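PDB 3D8P: acetyltransferase of GNAT family from Staphylococcus aureus subsp. aureus Mu50, which probably transfers an acetyl group from acetyl-coenzyme A to an acceptor that is not established, as other members of the GNAT family do. Local coordinates for residues P39-E42 with N43-H46. Numbering follows the deposited sequence.
Sequences PDLE and NIEH. With ACT (acetate ion), chain D.
Water 2 is gripped by three groups where the turn of Pro-39 to Glu-42 runs into the helix that starts at Ile-44. It donates to Leu-41 O at 2.7 Å, accepts the backbone N-H of Ile-44 with its oxygen 3.0 Å from Ile-44 N, and gives its other proton to OXT of an acetate ion, probably from the crystallisation liquor. The acetate's second oxygen, O, accepts the N-H of Glu-45, with Glu-45 N 3.3 Å from O (N-H...O angle 161°), and Tyr-9 OH is hydrogen-bonded to the ion. Water and anion thus take the N-H groups of Ile-44 and Glu-45 in the helix's first turn, where the helix dipole would be expected to favour negative charge; Asn-43 stands at the N-cap, but its side chain makes no capping bond.

The backbone closes the turn, with Glu-42 N hydrogen-bonded to Pro-39 O and Asn-43 N reaching Asp-40 O at 3.3 Å. The latter donor stands 58° out of the carbonyl plane. Proline suits the head of such a turn because its ring already holds phi near the helical value. In this GNAT fold residues 39-42 end the loop that joins helix 14-28 to the short helix 44-49.

Leu-41 and Ile-44 lie side by side and point the same way, CD2 of Leu-41 meeting CD1 of Ile-44 at 3.7 Å. Both are buried: Leu-41 packs on Ile-18 and Ile-21, Ile-44 on Leu-17, so branched aliphatic chains dock the turn on helix 14-28. On Glu-42, CB lies 3.4 Å from Asn-43 OD1, while the chain, bent at chi2 (-57°), carries its acidic end away to pair with the guanidinium of Arg-35 in a salt bridge. Asp-40 starts away from residues 43-46, and its carboxylate suits a hydroxyl partner: OD2 hydrogen-bonds Tyr-48 OH.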
loop_
_atom_site.group_PDB
_atom_site.type_symbol
_atom_site.label_atom_id
_atom_site.label_comp_id
_atom_site.label_asym_id
_atom_site.label_seq_id
_atom_site.Cartn_x
_atom_site.Cartn_y
_atom_site.Cartn_z
ATOM N N PRO A 39 -9.255 -4.671 10.226
ATOM C CA PRO A 39 -10.111 -3.571 10.679
ATOM C C PRO A 39 -9.746 -2.186 10.138
ATOM O O PRO A 39 -10.623 -1.351 10.042
ATOM C CB PRO A 39 -9.975 -3.625 12.212
ATOM C CG PRO A 39 -8.691 -4.447 12.470
ATOM C CD PRO A 39 -8.639 -5.410 11.360
ATOM N N ASP A 40 -8.484 -1.927 9.796
ATOM C CA ASP A 40 -8.101 -0.612 9.255
ATOM C C ASP A 40 -8.919 -0.268 8.033
ATOM O O ASP A 40 -9.245 0.891 7.841
ATOM C CB ASP A 40 -6.594 -0.486 8.925
ATOM C CG ASP A 40 -6.088 -1.591 8.007
ATOM O OD1 ASP A 40 -6.279 -2.773 8.366
ATOM O OD2 ASP A 40 -5.453 -1.266 6.966
ATOM N N LEU A 41 -9.281 -1.278 7.241
ATOM C CA LEU A 41 -10.113 -1.063 6.059
ATOM C C LEU A 41 -11.556 -0.618 6.376
ATOM O O LEU A 41 -12.229 -0.087 5.516
ATOM C CB LEU A 41 -10.132 -2.314 5.179
ATOM C CG LEU A 41 -8.820 -2.834 4.612
ATOM C CD1 LEU A 41 -9.088 -4.082 3.743
ATOM C CD2 LEU A 41 -8.082 -1.720 3.841
ATOM N N GLU A 42 -12.019 -0.819 7.605
ATOM C CA GLU A 42 -13.364 -0.413 8.000
ATOM C C GLU A 42 -13.492 1.103 8.177
ATOM O O GLU A 42 -14.601 1.640 8.127
ATOM C CB GLU A 42 -13.768 -1.071 9.342
ATOM C CG GLU A 42 -13.828 -2.589 9.341
ATOM C CD GLU A 42 -14.783 -3.168 8.297
ATOM O OE1 GLU A 42 -15.697 -2.450 7.815
ATOM O OE2 GLU A 42 -14.623 -4.364 7.965
ATOM N N ASN A 43 -12.367 1.764 8.444
ATOM C CA ASN A 43 -12.339 3.183 8.753
ATOM C C ASN A 43 -11.069 3.789 8.074
ATOM O O ASN A 43 -10.153 4.149 8.775
ATOM C CB ASN A 43 -12.267 3.444 10.318
ATOM C CG ASN A 43 -13.335 2.634 11.213
ATOM O OD1 ASN A 43 -13.172 1.435 11.499
ATOM N ND2 ASN A 43 -14.327 3.361 11.761
ATOM N N ILE A 44 -11.016 3.884 6.741
ATOM C CA ILE A 44 -9.826 4.367 6.016
ATOM C C ILE A 44 -9.546 5.830 6.303
ATOM O O ILE A 44 -8.383 6.184 6.509
ATOM C CB ILE A 44 -9.870 4.154 4.428
ATOM C CG1 ILE A 44 -9.837 2.678 4.000
ATOM C CG2 ILE A 44 -8.694 4.829 3.727
ATOM C CD1 ILE A 44 -8.546 1.962 4.188
ATOM N N GLU A 45 -10.571 6.686 6.292
ATOM C CA GLU A 45 -10.380 8.107 6.607
ATOM C C GLU A 45 -9.715 8.217 7.974
ATOM O O GLU A 45 -8.734 8.918 8.117
ATOM C CB GLU A 45 -11.689 8.943 6.576
ATOM C CG GLU A 45 -12.321 9.097 5.173
ATOM C CD GLU A 45 -13.325 10.262 5.028
ATOM O OE1 GLU A 45 -13.712 10.907 6.051
ATOM O OE2 GLU A 45 -13.720 10.538 3.851
ATOM N N HIS A 46 -10.239 7.505 8.963
ATOM C CA HIS A 46 -9.703 7.595 10.289
ATOM C C HIS A 46 -8.290 7.008 10.383
ATOM O O HIS A 46 -7.372 7.659 10.892
ATOM C CB HIS A 46 -10.624 6.920 11.285
ATOM C CG HIS A 46 -10.081 6.908 12.666
ATOM N ND1 HIS A 46 -9.479 5.797 13.210
ATOM C CD2 HIS A 46 -9.996 7.883 13.600
ATOM C CE1 HIS A 46 -9.055 6.085 14.428
ATOM N NE2 HIS A 46 -9.372 7.339 14.695
HETATM C C ACT D . -14.640 5.010 5.943
HETATM O O ACT D . -13.710 5.806 6.248
HETATM O OXT ACT D . -14.658 4.668 4.737
HETATM C CH3 ACT D . -15.670 4.491 6.927
HETATM O O HOH W 1 -10.961 0.549 11.939
HETATM O O HOH W 2 -13.003 2.422 5.044
#